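Local coordinates for acyl-CoA thioester hydrolase HI0827 (PDB 3BJK), which probably hydrolyses the thioester bond of a broad range of acyl-coenzyme A substrates, working as a hexameric hotdog-fold enzyme built as a trimer of dimers, at residues R19-P24 with G75-C80; C79-C84 with E97-K102. The protein carries 1 engineered substitution. All coordinates share one frame; numbering follows the deposited sequence.

Contact 1 (R19-P24 with G75-C80). With EDO (1,2-ethanediol), chain B.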
ATOM      1  N   ARG C  19      -3.403 -15.849   9.937  1.00 31.05           N
ATOM      2  CA  ARG C  19      -3.841 -16.561   8.745  1.00 29.76           C
ATOM      3  C   ARG C  19      -4.338 -15.553   7.705  1.00 30.24           C
ATOM      4  O   ARG C  19      -5.226 -14.730   7.988  1.00 29.83           O
ATOM      5  CB  ARG C  19      -4.959 -17.547   9.042  1.00 29.89           C
ATOM      6  CG  ARG C  19      -5.230 -18.527   7.898  1.00 26.84           C
ATOM      7  CD  ARG C  19      -6.040 -19.698   8.416  1.00 29.80           C
ATOM      8  NE  ARG C  19      -6.203 -20.840   7.515  1.00 29.69           N
ATOM      9  CZ  ARG C  19      -7.280 -21.160   6.809  1.00 28.68           C
ATOM     10  NH1 ARG C  19      -8.359 -20.393   6.765  1.00 31.89           N
ATOM     11  NH2 ARG C  19      -7.267 -22.271   6.086  1.00 31.03           N
ATOM     12  N   THR C  20      -3.827 -15.688   6.492  1.00 29.64           N
ATOM     13  CA  THR C  20      -4.125 -14.742   5.431  1.00 30.72           C
ATOM     14  C   THR C  20      -3.948 -15.367   4.020  1.00 31.39           C
ATOM     15  O   THR C  20      -3.555 -16.497   3.893  1.00 31.29           O
ATOM     16  CB  THR C  20      -3.382 -13.395   5.592  1.00 30.91           C
ATOM     17  OG1 THR C  20      -4.027 -12.424   4.790  1.00 32.41           O
ATOM     18  CG2 THR C  20      -1.942 -13.430   5.211  1.00 30.87           C
ATOM     19  N   LEU C  21      -4.271 -14.610   2.983  1.00 31.25           N
ATOM     20  CA  LEU C  21      -4.085 -15.054   1.610  1.00 31.08           C
ATOM     21  C   LEU C  21      -2.923 -14.267   0.988  1.00 31.35           C
ATOM     22  O   LEU C  21      -2.858 -13.040   1.104  1.00 31.42           O
ATOM     23  CB  LEU C  21      -5.355 -14.821   0.808  1.00 31.70           C
ATOM     24  CG  LEU C  21      -5.336 -15.572  -0.538  1.00 32.42           C
ATOM     25  CD1 LEU C  21      -5.682 -17.022  -0.326  1.00 34.93           C
ATOM     26  CD2 LEU C  21      -6.264 -14.954  -1.540  1.00 36.88           C
ATOM     27  N   ALA C  22      -2.034 -14.966   0.292  1.00 31.66           N
ATOM     28  CA  ALA C  22      -0.961 -14.311  -0.441  1.00 30.75           C
ATOM     29  C   ALA C  22      -1.538 -13.630  -1.709  1.00 29.28           C
ATOM     30  O   ALA C  22      -2.241 -14.246  -2.528  1.00 29.74           O
ATOM     31  CB  ALA C  22       0.134 -15.271  -0.766  1.00 30.54           C
ATOM     32  N   MET C  23      -1.295 -12.326  -1.790  1.00 28.25           N
ATOM     33  CA  MET C  23      -1.825 -11.457  -2.855  1.00 29.14           C
ATOM     34  C   MET C  23      -0.765 -10.955  -3.877  1.00 28.23           C
ATOM     35  O   MET C  23       0.443 -10.822  -3.504  1.00 28.05           O
ATOM     36  CB  MET C  23      -2.510 -10.259  -2.205  1.00 29.12           C
ATOM     37  CG  MET C  23      -3.804 -10.535  -1.395  1.00 33.02           C
ATOM     38  SD  MET C  23      -5.155 -11.299  -2.302  1.00 39.33           S
ATOM     39  CE  MET C  23      -6.013  -9.925  -3.125  1.00 40.34           C
ATOM     40  N   PRO C  24      -1.209 -10.662  -5.138  1.00 29.24           N
ATOM     41  CA  PRO C  24      -0.318 -10.120  -6.204  1.00 29.58           C
ATOM     42  C   PRO C  24       0.516  -8.874  -5.794  1.00 28.96           C
ATOM     43  O   PRO C  24       1.656  -8.779  -6.171  1.00 27.25           O
ATOM     44  CB  PRO C  24      -1.261  -9.851  -7.362  1.00 29.12           C
ATOM     45  CG  PRO C  24      -2.357 -10.831  -7.164  1.00 29.67           C
ATOM     46  CD  PRO C  24      -2.574 -10.855  -5.674  1.00 27.68           C
ATOM     47  N   GLY C  75      -2.049 -16.607  -4.043  1.00 27.74           N
ATOM     48  CA  GLY C  75      -3.220 -17.461  -3.901  1.00 27.85           C
ATOM     49  C   GLY C  75      -3.079 -18.561  -2.842  1.00 27.42           C
ATOM     50  O   GLY C  75      -4.088 -19.189  -2.522  1.00 27.86           O
ATOM     51  N   ASP C  76      -1.860 -18.797  -2.321  1.00 27.51           N
ATOM     52  CA  ASP C  76      -1.615 -19.732  -1.203  1.00 28.75           C
ATOM     53  C   ASP C  76      -2.278 -19.133   0.057  1.00 28.02           C
ATOM     54  O   ASP C  76      -2.258 -17.942   0.255  1.00 27.41           O
ATOM     55  CB  ASP C  76      -0.094 -19.843  -0.867  1.00 29.51           C
ATOM     56  CG  ASP C  76       0.693 -20.727  -1.832  1.00 31.80           C
ATOM     57  OD1 ASP C  76       0.116 -21.359  -2.742  1.00 27.67           O
ATOM     58  OD2 ASP C  76       1.939 -20.743  -1.669  1.00 32.89           O
ATOM     59  N   VAL C  77      -2.838 -19.985   0.901  1.00 29.51           N
ATOM     60  CA  VAL C  77      -3.249 -19.596   2.244  1.00 28.80           C
ATOM     61  C   VAL C  77      -1.987 -19.665   3.079  1.00 30.24           C
ATOM     62  O   VAL C  77      -1.254 -20.650   2.986  1.00 29.82           O
ATOM     63  CB  VAL C  77      -4.313 -20.521   2.791  1.00 28.46           C
ATOM     64  CG1 VAL C  77      -4.598 -20.207   4.258  1.00 27.16           C
ATOM     65  CG2 VAL C  77      -5.567 -20.448   1.949  1.00 28.77           C
ATOM     66  N   VAL C  78      -1.716 -18.609   3.852  1.00 29.68           N
ATOM     67  CA  VAL C  78      -0.502 -18.489   4.637  1.00 30.91           C
ATOM     68  C   VAL C  78      -0.849 -18.370   6.137  1.00 31.07           C
ATOM     69  O   VAL C  78      -1.580 -17.445   6.532  1.00 31.76           O
ATOM     70  CB  VAL C  78       0.352 -17.301   4.172  1.00 30.48           C
ATOM     71  CG1 VAL C  78       1.668 -17.159   5.012  1.00 32.80           C
ATOM     72  CG2 VAL C  78       0.671 -17.432   2.664  1.00 32.45           C
ATOM     73  N   CYS C  79      -0.359 -19.334   6.929  1.00 31.84           N
ATOM     74  CA  CYS C  79      -0.530 -19.394   8.403  1.00 32.22           C
ATOM     75  C   CYS C  79       0.790 -19.220   9.107  1.00 32.43           C
ATOM     76  O   CYS C  79       1.793 -19.791   8.644  1.00 32.93           O
ATOM     77  CB  CYS C  79      -1.045 -20.756   8.837  1.00 32.12           C
ATOM     78  SG  CYS C  79      -2.606 -21.178   8.138  1.00 35.87           S
ATOM     79  N   CYS C  80       0.770 -18.542  10.267  1.00 32.42           N
ATOM     80  CA  CYS C  80       1.957 -18.385  11.138  1.00 31.89           C
ATOM     81  C   CYS C  80       1.635 -19.015  12.482  1.00 31.05           C
ATOM     82  O   CYS C  80       0.603 -18.721  13.050  1.00 31.42           O
ATOM     83  CB  CYS C  80       2.341 -16.927  11.336  1.00 31.69           C
ATOM     84  SG  CYS C  80       2.975 -16.105   9.844  1.00 33.01           S
TER
HETATM   85  C1  EDO B 155     -11.209 -22.396   7.395  1.00 47.16           C
HETATM   86  O1  EDO B 155     -10.760 -21.920   6.112  1.00 45.63           O
HETATM   87  C2  EDO B 155     -10.318 -23.511   7.984  1.00 47.88           C
HETATM   88  O2  EDO B 155      -9.956 -24.522   7.018  1.00 48.18           O
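The first strand of the hotdog sheet, 15-21, runs antiparallel to strand 77-87 here, and the pairing carries on past its end into the loop at Ala22. Thr20 and Val78 form a hydrogen-bonded pair: Val78 N reaches Thr20 O at 2.8 Å in an almost straight bond (177°), and Thr20 N returns to Val78 O at 2.9 Å, both donors lying in the carbonyl plane. Two residues on, beyond the non-hydrogen-bonded pair Leu21/Val77, Ala22 N meets Asp76 O at 3.0 Å nearly along the C=O axis. The last rung differs, because Gly75 N approaches Ala22 O at 2.8 Å from above the carbonyl plane as the chain turns away.

Arg19, Leu21, Val77 and Cys79 share one face of the sheet. With CG anti to its backbone N (chi1 -167°) and the chain extended to NE, Arg19 crosses Val77 obliquely. Val77 CG1 sits over the rim of one guanidinium face, 3.7 Å from Arg19 NE, while Cys79 SG lies in the guanidinium plane at its edge. Arg19 NH1 donates to O1 of a 1,2-ethanediol molecule, probably from the crystallisation liquor, at 2.9 Å. The charge itself is directed across the subunit boundary, to a salt bridge with Glu52 of the second subunit and a hydrogen bond to Leu17 O there. Leu21 lays CD1 against the backbone oxygens of Gly75 and Asp76. The opposite face, with Thr20 and Val78, is covered by Trp37 of helix 35-54, and Ala22 CB touches Val78 CG2 at 4.1 Å.

Backbone hydrogen bonds from Arg19 to the second subunit continue the sheet beyond strand 15-21, an arrangement typical of the hotdog dimer.

Contact 2 (C79-C84 with E97-K102). With EDO (1,2-ethanediol), chain T.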
ATOM      1  N   CYS C  79      -0.359 -19.334   6.929  1.00 31.84           N
ATOM      2  CA  CYS C  79      -0.530 -19.394   8.403  1.00 32.22           C
ATOM      3  C   CYS C  79       0.790 -19.220   9.107  1.00 32.43           C
ATOM      4  O   CYS C  79       1.793 -19.791   8.644  1.00 32.93           O
ATOM      5  CB  CYS C  79      -1.045 -20.756   8.837  1.00 32.12           C
ATOM      6  SG  CYS C  79      -2.606 -21.178   8.138  1.00 35.87           S
ATOM      7  N   CYS C  80       0.770 -18.542  10.267  1.00 32.42           N
ATOM      8  CA  CYS C  80       1.957 -18.385  11.138  1.00 31.89           C
ATOM      9  C   CYS C  80       1.635 -19.015  12.482  1.00 31.05           C
ATOM     10  O   CYS C  80       0.603 -18.721  13.050  1.00 31.42           O
ATOM     11  CB  CYS C  80       2.341 -16.927  11.336  1.00 31.69           C
ATOM     12  SG  CYS C  80       2.975 -16.105   9.844  1.00 33.01           S
ATOM     13  N   TYR C  81       2.476 -19.950  12.909  1.00 30.39           N
ATOM     14  CA  TYR C  81       2.334 -20.621  14.194  1.00 29.98           C
ATOM     15  C   TYR C  81       3.480 -20.247  15.106  1.00 29.75           C
ATOM     16  O   TYR C  81       4.635 -20.073  14.667  1.00 28.97           O
ATOM     17  CB  TYR C  81       2.303 -22.124  14.033  1.00 30.09           C
ATOM     18  CG  TYR C  81       1.133 -22.658  13.294  1.00 30.53           C
ATOM     19  CD1 TYR C  81       1.162 -22.763  11.899  1.00 31.15           C
ATOM     20  CD2 TYR C  81      -0.019 -23.079  13.972  1.00 29.58           C
ATOM     21  CE1 TYR C  81       0.102 -23.253  11.212  1.00 29.95           C
ATOM     22  CE2 TYR C  81      -1.096 -23.557  13.280  1.00 30.63           C
ATOM     23  CZ  TYR C  81      -1.030 -23.650  11.891  1.00 31.57           C
ATOM     24  OH  TYR C  81      -2.090 -24.199  11.190  1.00 33.07           O
ATOM     25  N   GLY C  82       3.150 -20.106  16.381  1.00 29.11           N
ATOM     26  CA  GLY C  82       4.091 -19.643  17.372  1.00 29.17           C
ATOM     27  C   GLY C  82       4.210 -20.622  18.518  1.00 29.60           C
ATOM     28  O   GLY C  82       3.217 -21.197  18.953  1.00 30.31           O
ATOM     29  N   GLN C  83       5.437 -20.816  18.979  1.00 30.01           N
ATOM     30  CA  GLN C  83       5.744 -21.563  20.161  1.00 31.41           C
ATOM     31  C   GLN C  83       6.669 -20.701  21.048  1.00 30.65           C
ATOM     32  O   GLN C  83       7.804 -20.411  20.675  1.00 28.75           O
ATOM     33  CB  GLN C  83       6.416 -22.877  19.770  1.00 31.79           C
ATOM     34  CG  GLN C  83       6.775 -23.725  20.923  1.00 37.25           C
ATOM     35  CD  GLN C  83       7.465 -24.992  20.493  1.00 43.75           C
ATOM     36  OE1 GLN C  83       7.623 -25.262  19.288  1.00 49.00           O
ATOM     37  NE2 GLN C  83       7.914 -25.776  21.475  1.00 46.96           N
ATOM     38  N   CYS C  84       6.176 -20.333  22.240  1.00 30.83           N
ATOM     39  CA  CYS C  84       6.999 -19.590  23.168  1.00 30.72           C
ATOM     40  C   CYS C  84       8.026 -20.564  23.776  1.00 30.14           C
ATOM     41  O   CYS C  84       7.653 -21.601  24.313  1.00 31.40           O
ATOM     42  CB  CYS C  84       6.144 -18.895  24.221  1.00 30.30           C
ATOM     43  SG  CYS C  84       7.111 -18.138  25.515  1.00 32.52           S
ATOM     44  N   GLU C  97       6.778 -20.549  12.808  1.00 32.34           N
ATOM     45  CA  GLU C  97       6.807 -21.267  11.543  1.00 32.65           C
ATOM     46  C   GLU C  97       5.679 -20.758  10.648  1.00 32.56           C
ATOM     47  O   GLU C  97       4.518 -20.545  11.110  1.00 32.14           O
ATOM     48  CB  GLU C  97       6.571 -22.724  11.724  1.00 32.88           C
ATOM     49  CG  GLU C  97       7.551 -23.443  12.648  1.00 34.50           C
ATOM     50  CD  GLU C  97       7.357 -24.960  12.629  1.00 38.85           C
ATOM     51  OE1 GLU C  97       6.216 -25.452  12.388  1.00 37.56           O
ATOM     52  OE2 GLU C  97       8.357 -25.679  12.873  1.00 42.23           O
ATOM     53  N   VAL C  98       6.054 -20.514   9.393  1.00 32.72           N
ATOM     54  CA  VAL C  98       5.126 -20.184   8.294  1.00 32.29           C
ATOM     55  C   VAL C  98       4.834 -21.366   7.439  1.00 31.74           C
ATOM     56  O   VAL C  98       5.740 -22.046   6.960  1.00 29.35           O
ATOM     57  CB  VAL C  98       5.617 -19.030   7.419  1.00 32.98           C
ATOM     58  CG1 VAL C  98       4.526 -18.630   6.455  1.00 32.32           C
ATOM     59  CG2 VAL C  98       6.017 -17.835   8.270  1.00 33.07           C
ATOM     60  N   TRP C  99       3.535 -21.641   7.324  1.00 31.28           N
ATOM     61  CA  TRP C  99       3.023 -22.767   6.620  1.00 31.91           C
ATOM     62  C   TRP C  99       2.043 -22.241   5.562  1.00 31.58           C
ATOM     63  O   TRP C  99       1.326 -21.263   5.785  1.00 31.99           O
ATOM     64  CB  TRP C  99       2.289 -23.706   7.593  1.00 32.19           C
ATOM     65  CG  TRP C  99       3.182 -24.543   8.491  1.00 30.28           C
ATOM     66  CD1 TRP C  99       3.856 -24.135   9.627  1.00 29.88           C
ATOM     67  CD2 TRP C  99       3.450 -25.916   8.341  1.00 28.08           C
ATOM     68  NE1 TRP C  99       4.528 -25.178  10.160  1.00 31.02           N
ATOM     69  CE2 TRP C  99       4.310 -26.291   9.399  1.00 28.89           C
ATOM     70  CE3 TRP C  99       3.057 -26.887   7.402  1.00 29.46           C
ATOM     71  CZ2 TRP C  99       4.788 -27.581   9.537  1.00 30.74           C
ATOM     72  CZ3 TRP C  99       3.538 -28.179   7.545  1.00 31.77           C
ATOM     73  CH2 TRP C  99       4.389 -28.515   8.616  1.00 31.02           C
ATOM     74  N   VAL C 100       2.039 -22.922   4.440  1.00 30.75           N
ATOM     75  CA  VAL C 100       1.130 -22.673   3.322  1.00 31.91           C
ATOM     76  C   VAL C 100       0.163 -23.856   3.149  1.00 30.13           C
ATOM     77  O   VAL C 100       0.501 -25.021   3.413  1.00 30.62           O
ATOM     78  CB  VAL C 100       1.954 -22.453   2.005  1.00 30.51           C
ATOM     79  CG1 VAL C 100       1.201 -22.794   0.783  1.00 36.60           C
ATOM     80  CG2 VAL C 100       2.536 -21.019   1.948  1.00 32.74           C
ATOM     81  N   LYS C 101      -1.044 -23.529   2.697  1.00 30.37           N
ATOM     82  CA  LYS C 101      -2.030 -24.505   2.211  1.00 30.31           C
ATOM     83  C   LYS C 101      -2.480 -24.143   0.788  1.00 30.76           C
ATOM     84  O   LYS C 101      -2.888 -22.994   0.538  1.00 28.64           O
ATOM     85  CB  LYS C 101      -3.238 -24.526   3.162  1.00 30.62           C
ATOM     86  CG  LYS C 101      -4.337 -25.556   2.839  1.00 30.32           C
ATOM     87  CD  LYS C 101      -5.533 -25.365   3.806  1.00 32.29           C
ATOM     88  CE  LYS C 101      -6.590 -26.375   3.668  1.00 33.32           C
ATOM     89  NZ  LYS C 101      -7.691 -26.257   4.676  1.00 34.94           N
ATOM     90  N   LYS C 102      -2.383 -25.115  -0.126  1.00 31.48           N
ATOM     91  CA  LYS C 102      -2.861 -24.983  -1.502  1.00 33.20           C
ATOM     92  C   LYS C 102      -4.366 -25.264  -1.523  1.00 33.96           C
ATOM     93  O   LYS C 102      -4.799 -26.398  -1.289  1.00 33.96           O
ATOM     94  CB  LYS C 102      -2.206 -26.021  -2.443  1.00 33.98           C
ATOM     95  CG  LYS C 102      -0.688 -26.058  -2.473  1.00 36.52           C
ATOM     96  CD  LYS C 102      -0.134 -24.712  -2.765  1.00 40.04           C
ATOM     97  CE  LYS C 102       1.013 -24.763  -3.763  1.00 42.66           C
ATOM     98  NZ  LYS C 102       1.458 -23.361  -4.094  1.00 42.61           N
TER
HETATM   99  C1  EDO T 156       2.297 -21.377  22.915  1.00 41.38           C
HETATM  100  O1  EDO T 156       3.713 -21.518  23.108  1.00 33.57           O
HETATM  101  C2  EDO T 156       1.747 -20.243  23.794  1.00 42.74           C
HETATM  102  O2  EDO T 156       1.294 -20.635  25.115  1.00 43.77           O
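Tyr81 leaves strand 77-87 with CG anti to its carbonyl carbon (chi1 -65°) and leans over the neighbouring strand 91-101 of the same hairpin. Its CB passes 4.0 Å from Glu97 O, the oxygen 2.8 Å from Tyr81 N, whose N-H it accepts, and this same oxygen lies near the plane of the phenol ring, at its edge. Farther out, Tyr81 CD1 comes to 3.8 Å from Trp99 CD1, with Tyr81 CE1 close behind. The two rings cross almost perpendicularly (87°) in an offset edge-to-face pair, the edge of Tyr81 turned to the face of the Trp99 pyrrole ring.

The indole is fixed in rotation by its own strand: Trp99 NE1 donates to Glu97 OE1 at 2.8 Å, the carboxylate oxygen lying exactly in the ring plane although the N-H arrives from above the plane of the carboxylate. Glu97 OE2 is held in turn by a salt bridge to Arg10. Beneath the aromatics, Trp99 N and Cys79 O bond at 2.9 Å in a nearly straight line, the reverse bond completing the pair. On the other face, Cys80 SG packs on Val98 CG2 at 3.8 Å, near Gln41 and Met42 of helix 35-54; farther along, Cys84 N donates to O1 of a 1,2-ethanediol at 2.9 Å.

Glu97 thus holds the indole in its orientation toward Tyr81, and its negative charge, shared between Arg10 and the indole N-H, would probably be kept ionised.

Both contacts are buried and both use strand 77-87, each pairing it with a different neighbour, so this strand is the common member of three adjoining strands in the sheet. The centre of contact 1 lies about 14 Å from the centre of the chain, at the outermost strand within the subunit, whereas that of contact 2 lies about 7 Å from it, inside the hairpin. Their chemistry follows this placing: the 19-24 side offers a charged group to another subunit, while in contact 2 the aromatic pair and Glu97 are held within the chain, though Lys101 also reaches Glu52 of the second subunit, the partner of Arg19. They meet directly where Asp76 OD1 forms a 2.8 Å salt bridge with Lys102 NZ.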